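Local atomic coordinates of AGR_C_1268p (Agrobacterium tumefaciens str. C58, PDB entry 2GHS), a protein that probably acts as a metal-dependent gluconolactonase of the SMP-30/regucalcin family, opening sugar lactones at a site that takes one divalent cation. Residues A[40-45]-A[303-308]; A[96-101]-A[111-116]; A[145-150]-A[164-169]; A[154-159]-A[178-183]; A[266-271]-A[310-315]. All coordinates share one frame; numbering follows the deposited sequence.

Contact 1. Residues A[40-45]-A[303-308]; sequences GRVLDE and NPQHGL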
# COMPACT_ATOMS: atom_id res chain seq x y z
N GLY A 40 -11.42 14.11 10.02
CA GLY A 40 -11.94 12.75 9.91
C GLY A 40 -12.07 12.06 11.26
O GLY A 40 -12.34 12.67 12.30
N ARG A 41 -11.90 10.75 11.23
CA ARG A 41 -12.05 9.97 12.43
C ARG A 41 -11.03 8.87 12.51
O ARG A 41 -10.36 8.56 11.51
CB ARG A 41 -13.44 9.39 12.47
CG ARG A 41 -13.78 8.42 11.41
CD ARG A 41 -15.25 8.06 11.60
NE ARG A 41 -15.79 7.29 10.48
CZ ARG A 41 -16.31 6.07 10.56
NH1 ARG A 41 -16.40 5.42 11.72
NH2 ARG A 41 -16.74 5.48 9.45
N VAL A 42 -10.89 8.35 13.73
CA VAL A 42 -10.06 7.17 14.01
C VAL A 42 -10.88 5.93 13.76
O VAL A 42 -11.88 5.73 14.40
CB VAL A 42 -9.50 7.18 15.45
CG1 VAL A 42 -8.66 5.94 15.74
CG2 VAL A 42 -8.69 8.46 15.70
N LEU A 43 -10.40 5.09 12.86
CA LEU A 43 -11.04 3.80 12.56
C LEU A 43 -10.61 2.71 13.51
O LEU A 43 -11.42 1.80 13.81
CB LEU A 43 -10.74 3.36 11.14
CG LEU A 43 -11.37 4.17 10.03
CD1 LEU A 43 -10.95 3.63 8.68
CD2 LEU A 43 -12.87 4.18 10.17
N ASP A 44 -9.37 2.76 13.97
CA ASP A 44 -8.86 1.79 14.91
C ASP A 44 -7.89 2.51 15.83
O ASP A 44 -6.91 3.10 15.38
CB ASP A 44 -8.18 0.62 14.15
CG ASP A 44 -7.59 -0.45 15.08
OD1 ASP A 44 -7.98 -0.54 16.25
OD2 ASP A 44 -6.71 -1.20 14.63
N GLU A 45 -8.18 2.43 17.12
CA GLU A 45 -7.37 3.05 18.16
C GLU A 45 -6.11 2.26 18.53
O GLU A 45 -5.27 2.77 19.26
CB GLU A 45 -8.23 3.29 19.40
CG GLU A 45 -9.45 4.20 19.16
CD GLU A 45 -9.16 5.71 19.19
OE1 GLU A 45 -7.98 6.09 19.42
OE2 GLU A 45 -10.12 6.52 19.00
N ASN A 303 2.42 12.67 21.04
CA ASN A 303 1.38 12.43 20.05
C ASN A 303 0.99 10.95 20.07
O ASN A 303 1.54 10.14 19.30
CB ASN A 303 1.83 12.83 18.63
CG ASN A 303 0.74 12.57 17.59
OD1 ASN A 303 -0.35 12.14 17.93
ND2 ASN A 303 1.05 12.85 16.33
N PRO A 304 0.04 10.60 20.93
CA PRO A 304 -0.38 9.22 21.04
C PRO A 304 -1.10 8.69 19.81
O PRO A 304 -1.34 7.50 19.71
CB PRO A 304 -1.34 9.25 22.24
CG PRO A 304 -0.99 10.49 22.96
CD PRO A 304 -0.71 11.45 21.87
N GLN A 305 -1.43 9.57 18.86
CA GLN A 305 -2.07 9.09 17.65
C GLN A 305 -1.11 8.55 16.59
O GLN A 305 -1.56 8.06 15.55
CB GLN A 305 -2.99 10.15 17.07
CG GLN A 305 -4.09 10.55 18.05
CD GLN A 305 -5.14 11.38 17.37
OE1 GLN A 305 -4.94 12.56 17.15
NE2 GLN A 305 -6.28 10.77 17.04
N HIS A 306 0.19 8.58 16.85
CA HIS A 306 1.13 7.91 15.96
C HIS A 306 0.72 6.46 15.86
O HIS A 306 0.51 5.80 16.88
CB HIS A 306 2.56 7.92 16.50
CG HIS A 306 3.28 9.23 16.37
ND1 HIS A 306 3.50 9.84 15.15
CD2 HIS A 306 3.89 10.00 17.29
CE1 HIS A 306 4.22 10.93 15.34
NE2 HIS A 306 4.45 11.07 16.63
N GLY A 307 0.66 5.95 14.65
CA GLY A 307 0.40 4.51 14.42
C GLY A 307 -1.05 4.10 14.26
O GLY A 307 -1.36 2.97 13.85
N LEU A 308 -1.96 5.03 14.55
CA LEU A 308 -3.38 4.75 14.41
C LEU A 308 -3.79 4.72 12.93
O LEU A 308 -3.05 5.13 12.05
CB LEU A 308 -4.19 5.81 15.20
CG LEU A 308 -4.36 5.57 16.69
CD1 LEU A 308 -3.08 5.16 17.37
CD2 LEU A 308 -5.07 6.78 17.41
O HOH W 1 -7.42 8.79 19.24
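In Val42 the first torsion holds CG1 anti to the backbone N (chi1 179°) and leaves CG2 beside that N, which divides the residue between two partners: CG1 meets Leu308 and CG2 meets Gln305. Glu45 reaches Leu308 by another route. Its CB starts off away from 303-308, but a bend at chi2 (-82°) folds CD over, and the carboxylate finishes beside Leu308. The leucine is the common floor of the contact. Its CD2 lies 4.0 Å from Val42 CG1 and 3.6 Å from Glu45 OE1, while its CG rests 3.8 Å from Asp44 O, so the side chain covers backbone oxygen as well as carbon. Gln305 has an extended chain beyond CG, and its NE2 lies 3.6 Å from Val42 CG2. No hydrogen bond passes directly between the segments. A water instead donates to Glu45 OE1 at 2.8 Å and accepts a weak bond from Gln305 NE2.

The loop that carries Gln305 and Leu308 is shaped locally by a type I turn followed by a type II turn, with an Asx turn in which Gln305 N donates to Asn303 OD1. Strand 41-44 is an outermost strand of a blade otherwise built late in the chain. Its pairing with strand 309-311 closes the beta-propeller ring, and the loop contact lies beside it. The Asp44 carboxylate is engaged elsewhere, in a salt bridge with Lys83. The contact thus rests mainly on the burial of Leu308, with the polar ends of Glu45 and Gln305 linked only through water.

Contact 2. Residues A[96-101]-A[111-116]; sequences AKISDS and LFLRDT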
# COMPACT_ATOMS: atom_id res chain seq x y z
N ALA A 96 -4.46 -9.46 -1.62
CA ALA A 96 -5.36 -9.38 -2.76
C ALA A 96 -6.45 -10.40 -2.56
O ALA A 96 -6.22 -11.52 -2.09
CB ALA A 96 -4.65 -9.63 -4.04
N LYS A 97 -7.66 -10.01 -2.93
CA LYS A 97 -8.75 -10.95 -2.94
C LYS A 97 -8.67 -11.83 -4.18
O LYS A 97 -8.44 -11.31 -5.27
CB LYS A 97 -10.10 -10.21 -2.91
CG LYS A 97 -11.36 -11.09 -2.90
CD LYS A 97 -12.63 -10.27 -2.64
CE LYS A 97 -13.82 -11.13 -2.59
NZ LYS A 97 -15.07 -10.36 -2.25
N ILE A 98 -8.92 -13.13 -4.02
CA ILE A 98 -9.11 -14.07 -5.12
C ILE A 98 -10.59 -14.39 -5.33
O ILE A 98 -11.12 -14.41 -6.49
CB ILE A 98 -8.28 -15.32 -4.90
CG1 ILE A 98 -6.81 -14.99 -4.92
CG2 ILE A 98 -8.61 -16.39 -5.98
CD1 ILE A 98 -5.91 -16.12 -4.49
N SER A 99 -11.27 -14.64 -4.22
CA SER A 99 -12.67 -15.01 -4.25
C SER A 99 -13.24 -14.76 -2.86
O SER A 99 -12.53 -14.37 -1.95
CB SER A 99 -12.82 -16.49 -4.61
OG SER A 99 -12.47 -17.29 -3.49
N ASP A 100 -14.51 -15.06 -2.66
CA ASP A 100 -15.04 -14.84 -1.33
C ASP A 100 -14.42 -15.81 -0.29
O ASP A 100 -14.58 -15.57 0.89
CB ASP A 100 -16.56 -14.93 -1.30
CG ASP A 100 -17.24 -13.68 -1.91
OD1 ASP A 100 -16.62 -12.58 -1.99
OD2 ASP A 100 -18.42 -13.80 -2.30
N SER A 101 -13.75 -16.87 -0.73
CA SER A 101 -13.12 -17.82 0.19
C SER A 101 -11.59 -17.84 0.21
O SER A 101 -11.01 -18.60 0.97
CB SER A 101 -13.64 -19.21 -0.14
OG SER A 101 -13.33 -19.59 -1.47
N LEU A 111 4.79 -15.79 -1.66
CA LEU A 111 3.39 -15.52 -1.89
C LEU A 111 2.56 -16.74 -1.48
O LEU A 111 2.85 -17.86 -1.88
CB LEU A 111 3.19 -15.29 -3.37
CG LEU A 111 3.88 -14.06 -3.90
CD1 LEU A 111 4.32 -14.27 -5.33
CD2 LEU A 111 2.95 -12.89 -3.80
N PHE A 112 1.56 -16.51 -0.63
CA PHE A 112 0.76 -17.57 -0.00
C PHE A 112 -0.72 -17.34 -0.26
O PHE A 112 -1.19 -16.17 -0.29
CB PHE A 112 0.98 -17.56 1.51
CG PHE A 112 2.31 -18.11 1.92
CD1 PHE A 112 3.45 -17.34 1.77
CD2 PHE A 112 2.44 -19.42 2.39
CE1 PHE A 112 4.69 -17.83 2.13
CE2 PHE A 112 3.70 -19.92 2.75
CZ PHE A 112 4.82 -19.13 2.60
N LEU A 113 -1.43 -18.42 -0.48
CA LEU A 113 -2.91 -18.41 -0.49
C LEU A 113 -3.40 -18.51 0.95
O LEU A 113 -2.83 -19.25 1.75
CB LEU A 113 -3.44 -19.59 -1.28
CG LEU A 113 -3.02 -19.70 -2.75
CD1 LEU A 113 -3.86 -20.81 -3.46
CD2 LEU A 113 -3.14 -18.38 -3.49
N ARG A 114 -4.46 -17.77 1.27
CA ARG A 114 -5.05 -17.79 2.59
C ARG A 114 -6.51 -18.15 2.41
O ARG A 114 -7.23 -17.48 1.66
CB ARG A 114 -4.97 -16.43 3.26
CG ARG A 114 -5.62 -16.41 4.65
CD ARG A 114 -5.27 -15.14 5.40
NE ARG A 114 -5.89 -15.17 6.71
CZ ARG A 114 -7.15 -14.83 6.97
NH1 ARG A 114 -7.95 -14.28 6.08
NH2 ARG A 114 -7.58 -14.99 8.19
N ASP A 115 -6.94 -19.22 3.09
CA ASP A 115 -8.35 -19.59 3.13
C ASP A 115 -9.03 -18.71 4.16
O ASP A 115 -8.62 -18.69 5.32
CB ASP A 115 -8.47 -21.04 3.51
CG ASP A 115 -9.90 -21.53 3.45
OD1 ASP A 115 -10.69 -21.19 4.36
OD2 ASP A 115 -10.24 -22.24 2.48
N THR A 116 -10.05 -17.95 3.76
CA THR A 116 -10.56 -16.94 4.69
C THR A 116 -11.40 -17.55 5.81
O THR A 116 -11.49 -16.98 6.90
CB THR A 116 -11.34 -15.87 3.94
OG1 THR A 116 -12.48 -16.49 3.36
CG2 THR A 116 -10.52 -15.28 2.81
O HOH W 2 -13.72 -13.58 2.26
O HOH W 3 -12.51 -20.02 2.78
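The flat carbonyl group of Ser101 is met by Thr116 N from above its plane, 54° out of it. The bond is 3.0 Å long and almost straight at the hydrogen, 168°. The same oxygen receives a CA-H contact from Asp115 CA at 3.6 Å, and a water donates to it at 2.7 Å. That water also donates to OD1 of the Asp115 carboxylate, the second flat group here, whose CG lies 4.0 Å from Ser101 O. One backbone oxygen thus gathers an amide, a CA-H group and a water. Asp115 OD1 has a further partner in Thr118 N, just beyond the strand.

Thr116 brings its methyl close as well: CG2 is 3.8 Å from Ser101 C. OG1 sits between the backbone N and the carbonyl carbon (chi1 64°) and is weakly linked to a water that donates to Asp100 O. Farther back, Ile98 CD1 and Leu113 CD2 touch at 3.7 Å, their side chains crossing at about a right angle.

Strands 92-99 and 110-115 are not adjacent; strand 102-107 lies between them in a four-stranded antiparallel propeller blade. Where the chain leaves the first strand there is a classic beta bulge at Ile98 and Ser99, then an ST turn in which Ser99 OG accepts from Ser101 N. Alongside, Lys97 NZ forms salt bridges with Asp100 OD1 and with Asp57. The chemistry is that of a surface corner: one direct backbone bond, water-mediated links around it, and a single small apolar touch beneath.

Contact 3. Residues A[145-150]-A[164-169]; sequences GALWIG and YHVAKG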
# COMPACT_ATOMS: atom_id res chain seq x y z
N GLY A 145 -5.46 -8.59 -13.32
CA GLY A 145 -5.40 -9.70 -12.41
C GLY A 145 -4.00 -10.07 -11.98
O GLY A 145 -3.82 -11.07 -11.27
N ALA A 146 -3.02 -9.30 -12.43
CA ALA A 146 -1.62 -9.45 -12.01
C ALA A 146 -1.29 -8.48 -10.87
O ALA A 146 -1.83 -7.35 -10.79
CB ALA A 146 -0.71 -9.17 -13.17
N LEU A 147 -0.43 -8.97 -9.97
CA LEU A 147 0.03 -8.19 -8.81
C LEU A 147 1.36 -7.53 -9.19
O LEU A 147 2.20 -8.18 -9.80
CB LEU A 147 0.26 -9.15 -7.63
CG LEU A 147 0.91 -8.56 -6.36
CD1 LEU A 147 -0.06 -7.61 -5.66
CD2 LEU A 147 1.36 -9.70 -5.37
N TRP A 148 1.56 -6.29 -8.76
CA TRP A 148 2.90 -5.72 -8.68
C TRP A 148 3.26 -5.73 -7.18
O TRP A 148 2.50 -5.24 -6.32
CB TRP A 148 2.95 -4.29 -9.20
CG TRP A 148 3.00 -4.11 -10.68
CD1 TRP A 148 2.43 -4.90 -11.65
CD2 TRP A 148 3.56 -3.00 -11.36
NE1 TRP A 148 2.65 -4.37 -12.89
CE2 TRP A 148 3.33 -3.20 -12.74
CE3 TRP A 148 4.25 -1.85 -10.95
CZ2 TRP A 148 3.77 -2.30 -13.71
CZ3 TRP A 148 4.67 -0.96 -11.92
CH2 TRP A 148 4.45 -1.21 -13.27
N ILE A 149 4.46 -6.21 -6.87
CA ILE A 149 4.90 -6.27 -5.51
C ILE A 149 6.38 -5.89 -5.40
O ILE A 149 7.21 -6.37 -6.17
CB ILE A 149 4.63 -7.70 -4.93
CG1 ILE A 149 5.10 -7.81 -3.47
CG2 ILE A 149 5.29 -8.77 -5.75
CD1 ILE A 149 4.29 -6.98 -2.51
N GLY A 150 6.66 -5.02 -4.44
CA GLY A 150 7.99 -4.58 -4.10
C GLY A 150 8.66 -5.38 -3.01
O GLY A 150 8.00 -5.89 -2.07
N TYR A 164 8.38 -6.72 -8.71
CA TYR A 164 7.97 -7.89 -9.50
C TYR A 164 6.51 -7.85 -9.93
O TYR A 164 5.67 -7.27 -9.25
CB TYR A 164 8.14 -9.17 -8.67
CG TYR A 164 9.56 -9.43 -8.17
CD1 TYR A 164 10.01 -8.87 -7.00
CD2 TYR A 164 10.44 -10.22 -8.87
CE1 TYR A 164 11.28 -9.11 -6.52
CE2 TYR A 164 11.71 -10.46 -8.42
CZ TYR A 164 12.12 -9.90 -7.22
OH TYR A 164 13.42 -10.16 -6.77
N HIS A 165 6.25 -8.55 -11.04
CA HIS A 165 4.92 -8.80 -11.58
C HIS A 165 4.62 -10.25 -11.34
O HIS A 165 5.48 -11.11 -11.61
CB HIS A 165 5.02 -8.50 -13.07
CG HIS A 165 3.81 -8.82 -13.88
ND1 HIS A 165 3.56 -10.07 -14.41
CD2 HIS A 165 2.86 -7.99 -14.41
CE1 HIS A 165 2.47 -10.01 -15.17
NE2 HIS A 165 2.03 -8.76 -15.19
N VAL A 166 3.43 -10.52 -10.81
CA VAL A 166 2.99 -11.90 -10.52
C VAL A 166 1.65 -12.14 -11.22
O VAL A 166 0.68 -11.44 -10.97
CB VAL A 166 2.85 -12.14 -9.04
CG1 VAL A 166 2.64 -13.62 -8.81
CG2 VAL A 166 4.10 -11.64 -8.26
N ALA A 167 1.62 -13.12 -12.12
CA ALA A 167 0.38 -13.49 -12.78
C ALA A 167 0.30 -14.99 -12.86
O ALA A 167 1.21 -15.64 -13.38
CB ALA A 167 0.35 -12.91 -14.12
N LYS A 168 -0.77 -15.54 -12.29
CA LYS A 168 -1.03 -16.97 -12.30
C LYS A 168 0.18 -17.71 -11.76
O LYS A 168 0.59 -18.75 -12.31
CB LYS A 168 -1.40 -17.47 -13.71
CG LYS A 168 -2.57 -16.73 -14.29
CD LYS A 168 -3.03 -17.31 -15.60
CE LYS A 168 -4.40 -16.76 -15.98
NZ LYS A 168 -4.39 -15.28 -16.25
N GLY A 169 0.79 -17.14 -10.74
CA GLY A 169 1.89 -17.76 -10.01
C GLY A 169 3.26 -17.62 -10.64
O GLY A 169 4.23 -18.12 -10.09
O HOH W 4 -2.94 -13.43 -12.28
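Tyr164 pairs with Ile149 through two backbone bonds, its N donating to Ile149 O at 2.8 Å along a straight line (179°) and its O accepting from Ile149 N. Its ring turns an edge to Ile149 O, while CB touches Ile149 CG2 at 4.1 Å; the phenol oxygen reaches on to Glu128, a ligand of the bound potassium ion. His165 comes next, in a non-hydrogen-bonded pair with Trp148 on the other face of the sheet. CG stands anti to the backbone N (chi1 174°), and the two rings meet rim to rim, planes at 62°, with Trp148 NE1 at 3.9 Å from His165 CD2. Neither donor is spent on the other: Trp148 NE1 bonds to Gly213 O, and His165 NE2 to Thr212 O. The imidazole NE2 is also 3.4 Å from Ala146 CB.

Strands 147-153 and 161-167 form a beta hairpin, two antiparallel neighbours within a propeller blade; the axes of 147-150 and 164-167 come within 4.8 Å. Val166 returns to the face shared by Tyr164, Ile149 and Leu147. It closes a second hydrogen-bonded pair, its N donating to Leu147 O and its O accepting from Leu147 N. The Val166 and Ile149 side chains lie side by side, pointing the same way, with their CG2 atoms 4.0 Å apart. Ala167 then sets CB 4.0 Å from Ala146 CB. At Lys168 the strand has ended, and its N donates at 3.0 Å to a water that in turn donates to Gly145 O.

Contact 4. Residues A[154-159]-A[178-183]; sequences RKAETG and ISIPNS. With EDO (1,2-ethanediol), chain D.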
# COMPACT_ATOMS: atom_id res chain seq x y z
N ARG A 154 15.97 -5.58 4.50
CA ARG A 154 15.29 -5.29 5.75
C ARG A 154 15.79 -3.99 6.41
O ARG A 154 15.04 -3.38 7.16
CB ARG A 154 15.44 -6.46 6.72
CG ARG A 154 14.67 -7.70 6.28
CD ARG A 154 14.97 -8.89 7.14
NE ARG A 154 14.34 -10.12 6.63
CZ ARG A 154 13.05 -10.42 6.83
NH1 ARG A 154 12.27 -9.65 7.55
NH2 ARG A 154 12.56 -11.52 6.35
N LYS A 155 17.03 -3.58 6.12
CA LYS A 155 17.60 -2.33 6.64
C LYS A 155 17.60 -1.24 5.57
O LYS A 155 18.30 -0.24 5.69
CB LYS A 155 19.02 -2.55 7.20
CG LYS A 155 19.17 -3.66 8.22
CD LYS A 155 20.64 -3.95 8.53
CE LYS A 155 20.86 -5.02 9.61
NZ LYS A 155 22.32 -5.32 9.78
N ALA A 156 16.77 -1.41 4.55
CA ALA A 156 16.77 -0.55 3.37
C ALA A 156 18.13 -0.37 2.69
O ALA A 156 18.45 0.72 2.15
CB ALA A 156 16.18 0.80 3.73
N GLU A 157 18.93 -1.43 2.67
CA GLU A 157 20.21 -1.42 2.01
C GLU A 157 20.07 -0.86 0.59
O GLU A 157 19.16 -1.20 -0.15
CB GLU A 157 20.74 -2.86 1.97
CG GLU A 157 21.18 -3.40 3.35
CD GLU A 157 20.10 -4.19 4.10
OE1 GLU A 157 18.89 -3.95 3.89
OE2 GLU A 157 20.47 -5.06 4.93
N THR A 158 20.99 0.02 0.22
CA THR A 158 20.86 0.73 -1.04
C THR A 158 20.73 -0.22 -2.21
O THR A 158 21.60 -1.06 -2.44
CB THR A 158 22.01 1.70 -1.27
OG1 THR A 158 22.06 2.61 -0.18
CG2 THR A 158 21.77 2.47 -2.54
N GLY A 159 19.66 -0.07 -2.99
CA GLY A 159 19.50 -0.87 -4.19
C GLY A 159 19.19 -2.35 -4.06
O GLY A 159 19.22 -3.08 -5.05
N ILE A 178 16.20 -0.83 -6.41
CA ILE A 178 15.34 0.09 -5.67
C ILE A 178 15.56 -0.12 -4.17
O ILE A 178 15.49 -1.26 -3.68
CB ILE A 178 13.84 -0.15 -6.01
CG1 ILE A 178 13.56 0.19 -7.47
CG2 ILE A 178 12.88 0.66 -5.05
CD1 ILE A 178 12.26 -0.40 -7.99
N SER A 179 15.78 0.96 -3.43
CA SER A 179 16.02 0.80 -2.00
C SER A 179 14.73 0.54 -1.20
O SER A 179 14.72 -0.32 -0.32
CB SER A 179 16.76 2.02 -1.45
OG SER A 179 18.05 2.18 -2.09
N ILE A 180 13.70 1.35 -1.46
CA ILE A 180 12.40 1.22 -0.80
C ILE A 180 11.32 1.41 -1.85
O ILE A 180 10.94 2.56 -2.18
CB ILE A 180 12.18 2.21 0.36
CG1 ILE A 180 13.33 2.13 1.39
CG2 ILE A 180 10.81 1.97 1.02
CD1 ILE A 180 13.35 3.30 2.33
N PRO A 181 10.81 0.30 -2.38
CA PRO A 181 9.73 0.45 -3.38
C PRO A 181 8.45 0.90 -2.76
O PRO A 181 8.10 0.49 -1.65
CB PRO A 181 9.61 -0.95 -3.99
CG PRO A 181 10.12 -1.85 -2.97
CD PRO A 181 11.12 -1.13 -2.13
N ASN A 182 7.76 1.81 -3.43
CA ASN A 182 6.51 2.35 -2.87
C ASN A 182 5.68 3.00 -3.95
O ASN A 182 6.02 2.94 -5.14
CB ASN A 182 6.87 3.34 -1.74
CG ASN A 182 6.44 2.87 -0.36
OD1 ASN A 182 5.31 2.38 -0.20
ND2 ASN A 182 7.28 3.13 0.67
N SER A 183 4.57 3.61 -3.53
CA SER A 183 3.65 4.32 -4.42
C SER A 183 3.17 3.58 -5.61
O SER A 183 2.86 4.18 -6.64
CB SER A 183 4.27 5.66 -4.85
OG SER A 183 3.32 6.52 -5.51
C1 EDO D . 8.79 1.00 4.56
O1 EDO D . 8.11 -0.17 5.02
C2 EDO D . 7.71 2.03 4.21
O2 EDO D . 6.85 1.55 3.15
O HOH W 5 16.62 -2.11 -0.05
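Ser179 and Gly159 share the direct hydrogen bond of this contact: Gly159 N donates to Ser179 OG at 2.9 Å, nearly straight at 163°. The hydroxyl lies beside its own backbone N (chi1 -61°), and Thr158 CA comes within 3.3 Å of Ser179 OG. A water adds a second link, donating to Glu157 O at 2.7 Å and to Ser179 O at 2.6 Å. The loop also ties itself, through Lys155 N bonding to Glu157 OE1.

Apolar contact is limited to Ala156 CB, which rests 3.9 Å from Ile180 CG1 and about as near its CD1.

Ligand contact belongs to Asn182, a predicted ligand of the divalent cation. Its ND2 donates at 3.0 Å to O2 of a 1,2-ethanediol, probably from the crystallisation liquor, which is also held by Glu52, Arg135 and Asn137. The diol therefore sits among residues predicted to bind metal and substrate.

Loop 154-159 connects strands 147-153 and 161-167 and lies against the interruption in strand 170-186, where Asp197, in strand 192-197, takes the backbone N of both Ser179 and Ile180; Ile180 in turn packs on Asn137 of strand 134-141.

Contact 5. Residues A[266-271]-A[310-315]; sequences YEVPGK and FELGIE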
# COMPACT_ATOMS: atom_id res chain seq x y z
N TYR A 266 -3.70 16.65 2.63
CA TYR A 266 -4.74 16.31 3.59
C TYR A 266 -4.02 15.81 4.81
O TYR A 266 -3.33 14.76 4.77
CB TYR A 266 -5.67 15.22 3.03
CG TYR A 266 -6.41 15.65 1.78
CD1 TYR A 266 -5.83 15.50 0.53
CD2 TYR A 266 -7.65 16.29 1.86
CE1 TYR A 266 -6.47 15.93 -0.60
CE2 TYR A 266 -8.30 16.71 0.69
CZ TYR A 266 -7.69 16.53 -0.53
OH TYR A 266 -8.34 16.97 -1.70
N GLU A 267 -4.11 16.59 5.89
CA GLU A 267 -3.41 16.29 7.13
C GLU A 267 -4.07 15.10 7.86
O GLU A 267 -5.30 14.92 7.81
CB GLU A 267 -3.32 17.53 8.02
CG GLU A 267 -2.53 18.69 7.39
CD GLU A 267 -2.40 19.91 8.29
OE1 GLU A 267 -3.17 20.05 9.27
OE2 GLU A 267 -1.51 20.77 8.01
N VAL A 268 -3.24 14.30 8.51
CA VAL A 268 -3.66 13.21 9.43
C VAL A 268 -2.78 13.25 10.67
O VAL A 268 -1.65 13.71 10.62
CB VAL A 268 -3.60 11.81 8.80
CG1 VAL A 268 -4.52 11.73 7.57
CG2 VAL A 268 -2.25 11.48 8.37
N PRO A 269 -3.33 12.81 11.80
CA PRO A 269 -2.62 12.94 13.07
C PRO A 269 -1.36 12.11 13.21
O PRO A 269 -0.44 12.56 13.89
CB PRO A 269 -3.67 12.51 14.12
CG PRO A 269 -4.94 12.72 13.47
CD PRO A 269 -4.71 12.35 12.01
N GLY A 270 -1.30 10.93 12.59
CA GLY A 270 -0.06 10.13 12.65
C GLY A 270 0.93 10.61 11.62
O GLY A 270 0.63 10.54 10.41
N LYS A 271 2.10 11.06 12.07
CA LYS A 271 3.07 11.73 11.21
C LYS A 271 3.78 10.78 10.27
O LYS A 271 4.12 11.16 9.16
CB LYS A 271 4.08 12.56 12.03
CG LYS A 271 3.44 13.69 12.85
CD LYS A 271 2.67 14.72 11.98
CE LYS A 271 1.21 14.91 12.43
N PHE A 310 -6.75 5.87 10.30
CA PHE A 310 -7.71 6.97 10.19
C PHE A 310 -8.60 6.88 8.95
O PHE A 310 -8.32 6.14 8.04
CB PHE A 310 -6.95 8.29 10.10
CG PHE A 310 -5.92 8.47 11.17
CD1 PHE A 310 -6.26 8.93 12.45
CD2 PHE A 310 -4.56 8.19 10.91
CE1 PHE A 310 -5.28 9.03 13.46
CE2 PHE A 310 -3.59 8.33 11.92
CZ PHE A 310 -3.94 8.71 13.19
N GLU A 311 -9.66 7.65 8.95
CA GLU A 311 -10.43 7.95 7.74
C GLU A 311 -10.48 9.46 7.57
O GLU A 311 -10.78 10.19 8.52
CB GLU A 311 -11.85 7.41 7.90
CG GLU A 311 -12.75 7.51 6.71
CD GLU A 311 -14.15 7.09 7.10
OE1 GLU A 311 -14.44 5.90 7.17
OE2 GLU A 311 -15.00 7.96 7.40
N LEU A 312 -10.25 9.95 6.36
CA LEU A 312 -10.32 11.40 6.13
C LEU A 312 -11.77 11.89 6.18
O LEU A 312 -12.71 11.08 6.00
CB LEU A 312 -9.73 11.74 4.76
CG LEU A 312 -8.24 11.49 4.52
CD1 LEU A 312 -7.80 12.11 3.19
CD2 LEU A 312 -7.42 12.06 5.64
N GLY A 313 -11.97 13.19 6.39
CA GLY A 313 -13.31 13.76 6.41
C GLY A 313 -13.91 14.04 5.05
O GLY A 313 -15.09 14.36 4.93
N ILE A 314 -13.08 13.92 4.01
CA ILE A 314 -13.48 14.32 2.65
C ILE A 314 -13.88 13.13 1.80
O ILE A 314 -13.49 11.98 2.01
CB ILE A 314 -12.36 15.12 1.92
CG1 ILE A 314 -11.09 14.27 1.82
CG2 ILE A 314 -12.11 16.46 2.63
CD1 ILE A 314 -10.63 14.09 0.47
N GLU A 315 -14.67 13.42 0.78
CA GLU A 315 -15.05 12.41 -0.17
C GLU A 315 -13.95 12.19 -1.20
O GLU A 315 -13.27 13.14 -1.61
CB GLU A 315 -16.32 12.81 -0.90
CG GLU A 315 -16.94 11.62 -1.63
CD GLU A 315 -17.50 11.92 -3.01
OE1 GLU A 315 -17.01 12.86 -3.71
OE2 GLU A 315 -18.49 11.23 -3.36
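Pro269 and Phe310 reach toward each other, tip to tip, at one end of the contact, where packing is close. Pro269 CD stands over one face of the phenyl ring, 3.8 Å from the ring centroid and 14° off the normal, a CH-pi contact shifted toward the rim. The ring also approaches the backbone beside it, with Phe310 CZ 3.5 Å from Gly270 N; glycine, lacking a side chain, leaves room for this. Next comes a notably tight carbon pair, Val268 CG1 and Leu312 CD2 at 3.5 Å, closer than usual van der Waals contact. The other leucine branch, CD1, lies 3.8 Å from Tyr266 CB. Ile314 is equally close: its side chain crosses that of Tyr266 at about a right angle, its CG1 held between the backbone N and the carbonyl carbon (chi1 60°) and its CD1 3.5 Å from Tyr266 CE2. Tyr266 is fixed further by ring stacks with Phe36 and Trp244 and by the bond of its OH to Arg255.

Packing is looser elsewhere. Val268 CB stays 4.3 Å from Phe310 CD2, and the partly exposed Glu267 starts its side chain away from 310-315.

Strands 262-267 and 309-311 belong to different sheets, making this the packing of one propeller blade on the next. With no hydrogen bond across it, the junction relies on close-fitting hydrocarbon and two aromatic rings, one met over its face.

Contacts 1 and 5 lie 10 Å apart between centres and share the sheet holding strands 41-44 and 309-311; contact 1 lies beside the pairing of these strands that closes the ring, and contact 5 packs that blade on its neighbour. Along the chain their segments alternate. Contacts 2, 3 and 4 fall within the stretch between the two ends of contact 1, on other blades. Contacts 2 and 3, 14 Å apart, meet where Leu111 packs on Leu147 and Val166, whereas contacts 3 and 4 share a sheet and touch at Gly150 and Pro181. Together they build and close the propeller, while only contact 4 includes a predicted metal ligand; contacts 1 and 3 lie on opposite sides, 32 Å apart.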